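Alpha-actinin-like protein 1 (Schizosaccharomyces pombe, PDB 5BVR) binds actin filaments and takes part in forming and organising the actin ring during cytokinesis, the present chain being its tandem calponin-homology actin-binding domain. Local coordinates at residues R62-R65 against H69-E72; E50-E55 against L113-A118; N121-T126 against L131-Q136. One frame throughout, in Å; residues are numbered along the deposited sequence.

Contact 1: residues R62-R65 against H69-E72; sequences RNPR and HRLE
A single nitrogen, NH1 of R70, reaches back to two consecutive backbone carbonyls, those of P64 and R65, and so ties a helix to the loop that leads into it. The loop bends there in an inverse gamma turn centred on P64: the evidence is the bond from R65 N to N63 O, 2.8 Å long, which spans the proline. Both segments belong to the first calponin-homology (CH) domain, in which residues 62-65 precede helix 67-83 and residues 69-72 lie on it.

The two bonds of R70 differ in geometry. NH1 to R65 O is the shorter at 2.8 Å, and this oxygen sits at the guanidinium edge, close to its plane; seen from the carbonyl, however, the donor stands well above the C=O plane. NH1 to P64 O is longer, 3.3 Å, yet straighter at hydrogen (152°), with the donor tilted only modestly from the carbonyl plane. A bend in the R70 chain at chi3, -69°, turns the guanidinium back so that its NH1 edge meets the loop carbonyls, and on the way CG passes 3.2 Å from P64 O. Two carbonyl acceptors on one nitrogen are likely to restrain rotation of the guanidinium.

Beside this polar grip, the P64 ring packs against the start of the helix, CB of P64 lying 3.9 Å from CB of H69 and equally near CG of R70. D41, from a preceding loop, touches the side chains of both P64 and R70. H69 touches P64 through CB, while its imidazole holds a water at its edge; this water, 2.8 Å from H69 ND1, also donates a weak hydrogen bond to N63 O.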
ATOM      1  N   ARG A  62       1.239  20.120  19.020  1.00 27.28           N
ATOM      2  CA  ARG A  62       2.495  19.804  18.343  1.00 26.53           C
ATOM      3  C   ARG A  62       3.618  19.409  19.317  1.00 24.96           C
ATOM      4  O   ARG A  62       4.675  18.944  18.881  1.00 32.47           O
ATOM      5  CB  ARG A  62       2.918  20.981  17.449  1.00 32.99           C
ATOM      6  CG  ARG A  62       1.893  21.301  16.366  1.00 40.24           C
ATOM      7  CD  ARG A  62       2.349  22.414  15.435  1.00 49.47           C
ATOM      8  NE  ARG A  62       3.579  22.069  14.730  1.00 53.52           N
ATOM      9  CZ  ARG A  62       4.294  22.926  14.008  1.00 56.75           C
ATOM     10  NH1 ARG A  62       3.908  24.194  13.892  1.00 56.11           N
ATOM     11  NH2 ARG A  62       5.404  22.516  13.409  1.00 55.58           N
ATOM     12  N   ASN A  63       3.383  19.589  20.617  1.00 31.36           N
ATOM     13  CA  ASN A  63       4.305  19.143  21.656  1.00 33.87           C
ATOM     14  C   ASN A  63       3.532  18.381  22.731  1.00 34.44           C
ATOM     15  O   ASN A  63       3.456  18.807  23.879  1.00 34.11           O
ATOM     16  CB  ASN A  63       5.018  20.367  22.266  1.00 42.51           C
ATOM     17  CG  ASN A  63       6.508  20.413  21.963  1.00 53.48           C
ATOM     18  OD1 ASN A  63       7.019  19.680  21.120  1.00 58.46           O
ATOM     19  ND2 ASN A  63       7.214  21.302  22.661  1.00 60.76           N
ATOM     20  N   PRO A  64       2.941  17.240  22.359  1.00 24.47           N
ATOM     21  CA  PRO A  64       2.010  16.531  23.243  1.00 28.29           C
ATOM     22  C   PRO A  64       2.744  15.673  24.258  1.00 34.37           C
ATOM     23  O   PRO A  64       2.694  14.436  24.228  1.00 29.98           O
ATOM     24  CB  PRO A  64       1.208  15.671  22.269  1.00 26.79           C
ATOM     25  CG  PRO A  64       2.182  15.350  21.210  1.00 23.30           C
ATOM     26  CD  PRO A  64       3.017  16.594  21.036  1.00 24.05           C
ATOM     27  N   ARG A  65       3.410  16.371  25.169  1.00 35.03           N
ATOM     28  CA  ARG A  65       4.218  15.750  26.194  1.00 37.61           C
ATOM     29  C   ARG A  65       3.361  14.989  27.203  1.00 38.29           C
ATOM     30  O   ARG A  65       3.781  13.962  27.729  1.00 43.76           O
ATOM     31  CB  ARG A  65       5.042  16.833  26.892  1.00 39.18           C
ATOM     32  CG  ARG A  65       6.014  16.284  27.884  1.00 42.11           C
ATOM     33  CD  ARG A  65       7.123  17.267  28.180  1.00 41.68           C
ATOM     34  NE  ARG A  65       8.006  16.746  29.218  1.00 45.61           N
ATOM     35  CZ  ARG A  65       7.830  16.938  30.520  1.00 54.01           C
ATOM     36  NH1 ARG A  65       6.800  17.654  30.967  1.00 54.07           N
ATOM     37  NH2 ARG A  65       8.696  16.414  31.381  1.00 56.98           N
ATOM     38  N   HIS A  69      -2.919  15.161  25.887  1.00 20.84           N
ATOM     39  CA  HIS A  69      -2.766  15.803  24.578  1.00 20.57           C
ATOM     40  C   HIS A  69      -2.521  14.801  23.467  1.00 20.90           C
ATOM     41  O   HIS A  69      -2.896  15.046  22.327  1.00 20.84           O
ATOM     42  CB  HIS A  69      -1.676  16.852  24.658  1.00 24.43           C
ATOM     43  CG  HIS A  69      -2.050  17.980  25.566  1.00 30.22           C
ATOM     44  ND1 HIS A  69      -1.202  18.503  26.517  1.00 36.12           N
ATOM     45  CD2 HIS A  69      -3.222  18.643  25.697  1.00 25.55           C
ATOM     46  CE1 HIS A  69      -1.827  19.463  27.178  1.00 37.32           C
ATOM     47  NE2 HIS A  69      -3.056  19.568  26.702  1.00 33.74           N
ATOM     48  N   ARG A  70      -1.926  13.659  23.795  1.00 20.05           N
ATOM     49  CA  ARG A  70      -1.770  12.596  22.807  1.00 18.30           C
ATOM     50  C   ARG A  70      -3.137  12.018  22.506  1.00 19.50           C
ATOM     51  O   ARG A  70      -3.481  11.787  21.347  1.00 18.68           O
ATOM     52  CB  ARG A  70      -0.794  11.520  23.315  1.00 20.69           C
ATOM     53  CG  ARG A  70       0.623  12.066  23.533  1.00 24.35           C
ATOM     54  CD  ARG A  70       1.705  10.998  23.739  1.00 30.45           C
ATOM     55  NE  ARG A  70       1.589  10.279  24.996  1.00 41.87           N
ATOM     56  CZ  ARG A  70       2.123  10.680  26.148  1.00 49.70           C
ATOM     57  NH1 ARG A  70       2.802  11.821  26.218  1.00 53.66           N
ATOM     58  NH2 ARG A  70       1.968   9.940  27.242  1.00 43.91           N
ATOM     59  N   LEU A  71      -3.924  11.760  23.543  1.00 19.16           N
ATOM     60  CA  LEU A  71      -5.278  11.294  23.343  1.00 16.24           C
ATOM     61  C   LEU A  71      -6.089  12.299  22.522  1.00 15.26           C
ATOM     62  O   LEU A  71      -6.808  11.905  21.613  1.00 18.19           O
ATOM     63  CB  LEU A  71      -5.971  11.012  24.672  1.00 17.43           C
ATOM     64  CG  LEU A  71      -5.424   9.804  25.446  1.00 18.25           C
ATOM     65  CD1 LEU A  71      -5.917   9.846  26.887  1.00 18.46           C
ATOM     66  CD2 LEU A  71      -5.819   8.479  24.806  1.00 18.34           C
ATOM     67  N   GLU A  72      -5.937  13.591  22.799  1.00 17.43           N
ATOM     68  CA  GLU A  72      -6.653  14.605  22.030  1.00 16.91           C
ATOM     69  C   GLU A  72      -6.297  14.524  20.552  1.00 16.98           C
ATOM     70  O   GLU A  72      -7.183  14.575  19.685  1.00 20.48           O
ATOM     71  CB  GLU A  72      -6.347  16.022  22.548  1.00 18.87           C
ATOM     72  CG  GLU A  72      -7.058  16.418  23.816  1.00 28.67           C
ATOM     73  CD  GLU A  72      -6.612  17.783  24.305  1.00 32.48           C
ATOM     74  OE1 GLU A  72      -5.809  18.439  23.608  1.00 30.55           O
ATOM     75  OE2 GLU A  72      -7.050  18.184  25.393  1.00 33.68           O
TER
HETATM   76  O   HOH W   1       1.563  18.126  26.625  1.00 31.66           O

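Contact 2: residues E50-E55 against L113-A118; sequences EIIGDE and LRFTIA
Across the end of helix 43-53 and the C-terminal part of helix 101-117, I52 and F115 bring their backbones closest, CA to CA 6.2 Å, with a wider pi-type turn at 113-117 on the second side. No direct hydrogen bond joins the segments; one water donates both to I52 O, at 2.9 Å, and to F115 O, bridging the two main chains.

The side-chain contact is a CH-pi arrangement. CG1 of I52 lies over one face of the F115 ring, 4.0 Å from its centroid and 22° off the normal, therefore displaced toward the rim. CD1 of I52 continues outward past the rim, 3.4 Å from CD2 of F115, the two side chains crossing at about a right angle. With chi1 at 66°, I52 wedges CG1 between its own backbone N and carbonyl carbon, directing it at the phenyl group. Along the CD1-CE1 border of the ring, on the same side as I52 CG1, I52 O lies 3.2 Å from CD1 of F115 and CA of G53 3.8 Å from CE1. The opposite face is covered by CG of R114, so the ring is sandwiched between aliphatic carbons.

Within the first CH domain, W19 and K23 of helix 11-25 touch I52, as does L111 of helix 101-117, while M86 packs on F115; I117, by contrast, meets M221 and A225 of helix 217-234, in the second CH domain.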
ATOM      1  N   GLU A  50      -4.031  14.433   6.448  1.00 18.50           N
ATOM      2  CA  GLU A  50      -4.040  15.662   5.660  1.00 23.61           C
ATOM      3  C   GLU A  50      -3.549  15.375   4.243  1.00 25.49           C
ATOM      4  O   GLU A  50      -4.104  15.885   3.269  1.00 26.06           O
ATOM      5  CB  GLU A  50      -3.173  16.730   6.322  1.00 21.96           C
ATOM      6  CG  GLU A  50      -3.816  17.318   7.573  1.00 27.41           C
ATOM      7  CD  GLU A  50      -3.021  18.445   8.198  1.00 34.52           C
ATOM      8  OE1 GLU A  50      -1.767  18.409   8.132  1.00 30.12           O
ATOM      9  OE2 GLU A  50      -3.658  19.365   8.766  1.00 32.53           O
ATOM     10  N   ILE A  51      -2.531  14.529   4.144  1.00 21.21           N
ATOM     11  CA  ILE A  51      -1.905  14.194   2.871  1.00 21.37           C
ATOM     12  C   ILE A  51      -2.813  13.346   1.989  1.00 22.06           C
ATOM     13  O   ILE A  51      -3.079  13.692   0.824  1.00 28.35           O
ATOM     14  CB  ILE A  51      -0.552  13.479   3.095  1.00 24.34           C
ATOM     15  CG1 ILE A  51       0.433  14.423   3.808  1.00 23.25           C
ATOM     16  CG2 ILE A  51       0.055  12.995   1.754  1.00 28.85           C
ATOM     17  CD1 ILE A  51       1.670  13.751   4.340  1.00 25.15           C
ATOM     18  N   ILE A  52      -3.277  12.219   2.510  1.00 20.59           N
ATOM     19  CA  ILE A  52      -4.071  11.309   1.690  1.00 20.61           C
ATOM     20  C   ILE A  52      -5.507  11.798   1.509  1.00 25.40           C
ATOM     21  O   ILE A  52      -6.165  11.439   0.525  1.00 26.95           O
ATOM     22  CB  ILE A  52      -4.027   9.861   2.221  1.00 21.38           C
ATOM     23  CG1 ILE A  52      -4.712   9.738   3.597  1.00 18.47           C
ATOM     24  CG2 ILE A  52      -2.582   9.376   2.295  1.00 20.91           C
ATOM     25  CD1 ILE A  52      -4.663   8.348   4.229  1.00 19.35           C
ATOM     26  N   GLY A  53      -5.982  12.602   2.451  1.00 23.50           N
ATOM     27  CA  GLY A  53      -7.321  13.162   2.408  1.00 25.53           C
ATOM     28  C   GLY A  53      -7.411  14.523   1.722  1.00 26.11           C
ATOM     29  O   GLY A  53      -8.513  15.001   1.488  1.00 31.03           O
ATOM     30  N   ASP A  54      -6.267  15.140   1.423  1.00 24.26           N
ATOM     31  CA  ASP A  54      -6.231  16.460   0.766  1.00 26.27           C
ATOM     32  C   ASP A  54      -7.054  17.465   1.557  1.00 27.31           C
ATOM     33  O   ASP A  54      -7.876  18.209   1.016  1.00 32.29           O
ATOM     34  CB  ASP A  54      -6.719  16.353  -0.679  1.00 29.34           C
ATOM     35  CG  ASP A  54      -6.581  17.655  -1.443  1.00 38.66           C
ATOM     36  OD1 ASP A  54      -5.674  18.450  -1.117  1.00 39.01           O
ATOM     37  OD2 ASP A  54      -7.395  17.878  -2.365  1.00 32.30           O
ATOM     38  N   GLU A  55      -6.823  17.501   2.859  1.00 27.53           N
ATOM     39  CA  GLU A  55      -7.522  18.454   3.710  1.00 33.73           C
ATOM     40  C   GLU A  55      -6.641  18.974   4.826  1.00 37.15           C
ATOM     41  O   GLU A  55      -5.729  18.307   5.283  1.00 29.99           O
ATOM     42  CB  GLU A  55      -8.768  17.821   4.320  1.00 40.42           C
ATOM     43  CG  GLU A  55      -9.839  17.482   3.325  1.00 49.77           C
ATOM     44  CD  GLU A  55     -11.042  16.872   3.992  1.00 51.84           C
ATOM     45  OE1 GLU A  55     -11.656  17.565   4.834  1.00 55.86           O
ATOM     46  OE2 GLU A  55     -11.351  15.694   3.688  1.00 41.81           O
ATOM     47  N   LEU A 113      -7.290   1.249   2.050  1.00 17.61           N
ATOM     48  CA  LEU A 113      -8.445   0.843   1.257  1.00 19.84           C
ATOM     49  C   LEU A 113      -9.208   2.062   0.771  1.00 17.30           C
ATOM     50  O   LEU A 113      -9.577   2.153  -0.397  1.00 21.70           O
ATOM     51  CB  LEU A 113      -9.354  -0.064   2.086  1.00 19.62           C
ATOM     52  CG  LEU A 113     -10.582  -0.595   1.341  1.00 27.56           C
ATOM     53  CD1 LEU A 113     -10.184  -1.342   0.063  1.00 28.87           C
ATOM     54  CD2 LEU A 113     -11.379  -1.502   2.275  1.00 30.51           C
ATOM     55  N   ARG A 114      -9.375   3.053   1.645  1.00 16.20           N
ATOM     56  CA  ARG A 114     -10.189   4.186   1.277  1.00 17.01           C
ATOM     57  C   ARG A 114      -9.446   5.124   0.340  1.00 20.11           C
ATOM     58  O   ARG A 114     -10.008   5.610  -0.646  1.00 21.73           O
ATOM     59  CB  ARG A 114     -10.619   4.957   2.520  1.00 19.71           C
ATOM     60  CG  ARG A 114     -11.308   6.273   2.242  1.00 21.75           C
ATOM     61  CD  ARG A 114     -12.592   6.163   1.449  1.00 26.76           C
ATOM     62  NE  ARG A 114     -13.255   7.461   1.441  1.00 45.09           N
ATOM     63  CZ  ARG A 114     -12.918   8.470   0.643  1.00 48.61           C
ATOM     64  NH1 ARG A 114     -11.939   8.332  -0.247  1.00 48.88           N
ATOM     65  NH2 ARG A 114     -13.569   9.621   0.728  1.00 48.52           N
ATOM     66  N   PHE A 115      -8.179   5.382   0.636  1.00 17.65           N
ATOM     67  CA  PHE A 115      -7.476   6.464  -0.045  1.00 19.82           C
ATOM     68  C   PHE A 115      -6.584   6.016  -1.195  1.00 20.80           C
ATOM     69  O   PHE A 115      -6.120   6.830  -1.990  1.00 23.01           O
ATOM     70  CB  PHE A 115      -6.702   7.312   0.968  1.00 19.35           C
ATOM     71  CG  PHE A 115      -7.593   8.072   1.894  1.00 17.52           C
ATOM     72  CD1 PHE A 115      -8.276   9.191   1.432  1.00 22.74           C
ATOM     73  CD2 PHE A 115      -7.790   7.649   3.191  1.00 18.62           C
ATOM     74  CE1 PHE A 115      -9.132   9.880   2.273  1.00 22.11           C
ATOM     75  CE2 PHE A 115      -8.637   8.335   4.038  1.00 23.31           C
ATOM     76  CZ  PHE A 115      -9.304   9.469   3.575  1.00 22.93           C
ATOM     77  N   THR A 116      -6.349   4.718  -1.299  1.00 18.81           N
ATOM     78  CA  THR A 116      -5.537   4.177  -2.379  1.00 19.09           C
ATOM     79  C   THR A 116      -6.310   3.238  -3.290  1.00 19.62           C
ATOM     80  O   THR A 116      -5.999   3.133  -4.454  1.00 21.10           O
ATOM     81  CB  THR A 116      -4.315   3.431  -1.794  1.00 21.31           C
ATOM     82  OG1 THR A 116      -3.445   4.373  -1.153  1.00 23.63           O
ATOM     83  CG2 THR A 116      -3.528   2.675  -2.831  1.00 32.98           C
ATOM     84  N   ILE A 117      -7.279   2.512  -2.759  1.00 19.59           N
ATOM     85  CA  ILE A 117      -7.945   1.495  -3.544  1.00 20.06           C
ATOM     86  C   ILE A 117      -9.370   1.843  -3.943  1.00 18.07           C
ATOM     87  O   ILE A 117      -9.783   1.517  -5.023  1.00 18.66           O
ATOM     88  CB  ILE A 117      -7.854   0.157  -2.820  1.00 20.55           C
ATOM     89  CG1 ILE A 117      -6.380  -0.290  -2.866  1.00 31.01           C
ATOM     90  CG2 ILE A 117      -8.757  -0.904  -3.454  1.00 22.39           C
ATOM     91  CD1 ILE A 117      -6.075  -1.489  -2.093  1.00 30.06           C
ATOM     92  N   ALA A 118     -10.106   2.541  -3.083  1.00 20.33           N
ATOM     93  CA  ALA A 118     -11.527   2.749  -3.354  1.00 21.16           C
ATOM     94  C   ALA A 118     -11.814   3.432  -4.699  1.00 22.92           C
ATOM     95  O   ALA A 118     -12.803   3.102  -5.345  1.00 27.26           O
ATOM     96  CB  ALA A 118     -12.159   3.543  -2.227  1.00 21.13           C
TER
HETATM   97  O   HOH W   2      -5.090   9.749  -1.534  1.00 37.41           O

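Contact 3: residues N121-T126 against L131-Q136; sequences NEEGLT and LLLWCQ
Chi1 of E122, 170°, sets CG opposite the backbone N, and a bend at chi2, 74°, then turns the carboxylate toward W134, whose CG lies anti to its own backbone N, placing CD1 at the edge facing the carboxylate. As a result, CG of E122 lies 3.7 Å from W134 N, and OE1 of E122 approaches CD1 of W134 to 3.6 Å. That oxygen meets the indole at its edge, near the ring plane, while the carboxylate itself is turned 73° from the indole. A glycine in place of E122 would probably open a gap beside the W134 backbone and strip the indole edge of its carboxylate neighbour.

L133 supplies the apolar half of the contact, its CD2 packing 3.5 Å from CD1 of L125, while CG of L133 touches CG of E122. The same CD2 also lies 3.6 Å from OE1 of E123. The acidic end of E123 has its main partner in R137, one turn beyond L133, through a salt bridge at OE2.

The hairpin is internally fixed: E122 N bonds to L125 O and L125 N to E122 O, both 2.9 Å. In addition, N121 OD1 accepts from G124 N in an Asx motif, at 3.2 Å. G124 takes a positive phi at which a CB would jam against the preceding carbonyl oxygen. F228 of helix 217-234 meets the W134 ring edge-to-face. The whole is a beta-hairpin with a two-residue type I' loop, its second strand, 125-126, leading directly into helix 127-138, the first helix of the second CH domain.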
ATOM      1  N   ASN A 121     -10.907   2.202 -10.658  1.00 28.88           N
ATOM      2  CA  ASN A 121     -12.079   1.873 -11.471  1.00 29.52           C
ATOM      3  C   ASN A 121     -11.621   1.185 -12.754  1.00 32.93           C
ATOM      4  O   ASN A 121     -10.688   1.654 -13.409  1.00 32.11           O
ATOM      5  CB  ASN A 121     -12.870   3.150 -11.801  1.00 33.97           C
ATOM      6  CG  ASN A 121     -14.252   2.867 -12.386  1.00 54.81           C
ATOM      7  OD1 ASN A 121     -14.395   2.109 -13.346  1.00 63.17           O
ATOM      8  ND2 ASN A 121     -15.278   3.486 -11.804  1.00 51.83           N
ATOM      9  N   GLU A 122     -12.257   0.068 -13.093  1.00 22.59           N
ATOM     10  CA  GLU A 122     -12.038  -0.597 -14.378  1.00 22.27           C
ATOM     11  C   GLU A 122     -13.369  -1.182 -14.812  1.00 20.16           C
ATOM     12  O   GLU A 122     -13.977  -1.946 -14.081  1.00 19.37           O
ATOM     13  CB  GLU A 122     -10.972  -1.711 -14.238  1.00 23.86           C
ATOM     14  CG  GLU A 122     -10.831  -2.641 -15.443  1.00 25.73           C
ATOM     15  CD  GLU A 122     -10.129  -2.010 -16.622  1.00 28.54           C
ATOM     16  OE1 GLU A 122      -9.526  -0.928 -16.469  1.00 28.74           O
ATOM     17  OE2 GLU A 122     -10.194  -2.600 -17.731  1.00 33.87           O
ATOM     18  N   GLU A 123     -13.842  -0.802 -16.012  1.00 20.71           N
ATOM     19  CA  GLU A 123     -15.090  -1.338 -16.582  1.00 19.43           C
ATOM     20  C   GLU A 123     -16.271  -1.188 -15.617  1.00 18.73           C
ATOM     21  O   GLU A 123     -17.196  -1.993 -15.630  1.00 22.04           O
ATOM     22  CB  GLU A 123     -14.930  -2.793 -17.044  1.00 21.20           C
ATOM     23  CG  GLU A 123     -13.946  -2.963 -18.206  1.00 23.28           C
ATOM     24  CD  GLU A 123     -13.901  -4.366 -18.769  1.00 27.37           C
ATOM     25  OE1 GLU A 123     -14.631  -5.249 -18.276  1.00 28.15           O
ATOM     26  OE2 GLU A 123     -13.133  -4.581 -19.724  1.00 38.14           O
ATOM     27  N   GLY A 124     -16.244  -0.128 -14.807  1.00 20.71           N
ATOM     28  CA  GLY A 124     -17.336   0.143 -13.899  1.00 20.42           C
ATOM     29  C   GLY A 124     -17.255  -0.576 -12.569  1.00 20.71           C
ATOM     30  O   GLY A 124     -18.071  -0.331 -11.682  1.00 24.86           O
ATOM     31  N   LEU A 125     -16.275  -1.461 -12.432  1.00 19.06           N
ATOM     32  CA  LEU A 125     -15.977  -2.057 -11.134  1.00 18.91           C
ATOM     33  C   LEU A 125     -15.042  -1.140 -10.387  1.00 20.30           C
ATOM     34  O   LEU A 125     -14.185  -0.515 -10.980  1.00 21.16           O
ATOM     35  CB  LEU A 125     -15.291  -3.411 -11.293  1.00 18.49           C
ATOM     36  CG  LEU A 125     -16.072  -4.524 -11.995  1.00 17.56           C
ATOM     37  CD1 LEU A 125     -15.329  -5.842 -11.836  1.00 19.30           C
ATOM     38  CD2 LEU A 125     -17.516  -4.616 -11.465  1.00 18.48           C
ATOM     39  N   THR A 126     -15.184  -1.101  -9.064  1.00 19.52           N
ATOM     40  CA  THR A 126     -14.375  -0.196  -8.249  1.00 19.58           C
ATOM     41  C   THR A 126     -13.632  -0.946  -7.171  1.00 18.86           C
ATOM     42  O   THR A 126     -13.923  -2.114  -6.880  1.00 18.32           O
ATOM     43  CB  THR A 126     -15.217   0.904  -7.578  1.00 20.68           C
ATOM     44  OG1 THR A 126     -16.131   0.304  -6.663  1.00 23.55           O
ATOM     45  CG2 THR A 126     -15.995   1.696  -8.599  1.00 23.85           C
ATOM     46  N   LEU A 131      -9.533  -3.238  -9.156  1.00 15.01           N
ATOM     47  CA  LEU A 131      -8.107  -3.468  -9.280  1.00 12.98           C
ATOM     48  C   LEU A 131      -7.825  -4.866  -9.817  1.00 16.35           C
ATOM     49  O   LEU A 131      -6.980  -5.033 -10.695  1.00 15.79           O
ATOM     50  CB  LEU A 131      -7.435  -3.245  -7.929  1.00 14.27           C
ATOM     51  CG  LEU A 131      -5.916  -3.441  -7.949  1.00 16.21           C
ATOM     52  CD1 LEU A 131      -5.225  -2.488  -8.931  1.00 16.12           C
ATOM     53  CD2 LEU A 131      -5.333  -3.275  -6.552  1.00 15.79           C
ATOM     54  N   LEU A 132      -8.565  -5.868  -9.349  1.00 14.57           N
ATOM     55  CA  LEU A 132      -8.364  -7.225  -9.838  1.00 14.60           C
ATOM     56  C   LEU A 132      -8.676  -7.291 -11.326  1.00 14.54           C
ATOM     57  O   LEU A 132      -7.914  -7.845 -12.113  1.00 16.60           O
ATOM     58  CB  LEU A 132      -9.225  -8.232  -9.064  1.00 16.25           C
ATOM     59  CG  LEU A 132      -8.914  -9.674  -9.418  1.00 16.69           C
ATOM     60  CD1 LEU A 132      -7.516 -10.056  -8.951  1.00 21.54           C
ATOM     61  CD2 LEU A 132      -9.977 -10.579  -8.816  1.00 22.19           C
ATOM     62  N   LEU A 133      -9.826  -6.744 -11.709  1.00 15.84           N
ATOM     63  CA  LEU A 133     -10.202  -6.770 -13.121  1.00 16.65           C
ATOM     64  C   LEU A 133      -9.162  -6.043 -13.988  1.00 14.26           C
ATOM     65  O   LEU A 133      -8.820  -6.538 -15.051  1.00 17.27           O
ATOM     66  CB  LEU A 133     -11.596  -6.192 -13.320  1.00 17.31           C
ATOM     67  CG  LEU A 133     -12.088  -6.253 -14.760  1.00 16.86           C
ATOM     68  CD1 LEU A 133     -12.081  -7.662 -15.293  1.00 20.81           C
ATOM     69  CD2 LEU A 133     -13.497  -5.681 -14.839  1.00 17.30           C
ATOM     70  N   TRP A 134      -8.652  -4.897 -13.536  1.00 15.96           N
ATOM     71  CA  TRP A 134      -7.590  -4.206 -14.254  1.00 14.95           C
ATOM     72  C   TRP A 134      -6.388  -5.119 -14.476  1.00 14.94           C
ATOM     73  O   TRP A 134      -5.859  -5.219 -15.581  1.00 17.18           O
ATOM     74  CB  TRP A 134      -7.191  -2.938 -13.508  1.00 15.96           C
ATOM     75  CG  TRP A 134      -6.098  -2.145 -14.142  1.00 16.53           C
ATOM     76  CD1 TRP A 134      -6.243  -1.172 -15.099  1.00 16.63           C
ATOM     77  CD2 TRP A 134      -4.694  -2.205 -13.847  1.00 16.12           C
ATOM     78  NE1 TRP A 134      -5.022  -0.626 -15.406  1.00 19.48           N
ATOM     79  CE2 TRP A 134      -4.057  -1.244 -14.655  1.00 16.23           C
ATOM     80  CE3 TRP A 134      -3.915  -2.960 -12.964  1.00 15.07           C
ATOM     81  CZ2 TRP A 134      -2.694  -1.044 -14.627  1.00 18.03           C
ATOM     82  CZ3 TRP A 134      -2.551  -2.736 -12.937  1.00 16.04           C
ATOM     83  CH2 TRP A 134      -1.959  -1.788 -13.757  1.00 17.68           C
ATOM     84  N   CYS A 135      -5.980  -5.823 -13.435  1.00 15.15           N
ATOM     85  CA  CYS A 135      -4.862  -6.751 -13.565  1.00 15.19           C
ATOM     86  C   CYS A 135      -5.166  -7.839 -14.575  1.00 14.41           C
ATOM     87  O   CYS A 135      -4.308  -8.206 -15.368  1.00 16.37           O
ATOM     88  CB  CYS A 135      -4.557  -7.384 -12.219  1.00 15.37           C
ATOM     89  SG  CYS A 135      -3.842  -6.247 -10.977  1.00 15.75           S
ATOM     90  N   GLN A 136      -6.376  -8.369 -14.522  1.00 15.63           N
ATOM     91  CA  GLN A 136      -6.778  -9.407 -15.472  1.00 16.47           C
ATOM     92  C   GLN A 136      -6.781  -8.919 -16.915  1.00 17.29           C
ATOM     93  O   GLN A 136      -6.278  -9.611 -17.815  1.00 19.96           O
ATOM     94  CB  GLN A 136      -8.151  -9.973 -15.095  1.00 17.08           C
ATOM     95  CG  GLN A 136      -8.138 -10.686 -13.770  1.00 17.33           C
ATOM     96  CD  GLN A 136      -9.518 -11.078 -13.276  1.00 19.56           C
ATOM     97  OE1 GLN A 136     -10.529 -10.463 -13.616  1.00 19.82           O
ATOM     98  NE2 GLN A 136      -9.562 -12.105 -12.439  1.00 20.63           N
TER

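Overall arrangement
From the N terminus, helix 43-53 enters contact 2 first, but that contact closes only at residues 113-118, 58 residues on, joining helices 43-53 and 101-117 within the first CH domain. Contact 1 lies wholly within this span: a local closure, four residues apart, between the loop at 62-65 and helix 67-83 of the same domain. Contact 3 follows in series, closing the short path from the hairpin 121-126 to helix 127-138 at the second CH domain. None cross. Contacts 2 and 3 meet at the linker between the domains, where A118 O packs 4.0 Å from T126 CB, whereas contacts 1 and 3 lie about 42 Å apart between centres, on opposite sides of the chain's centre.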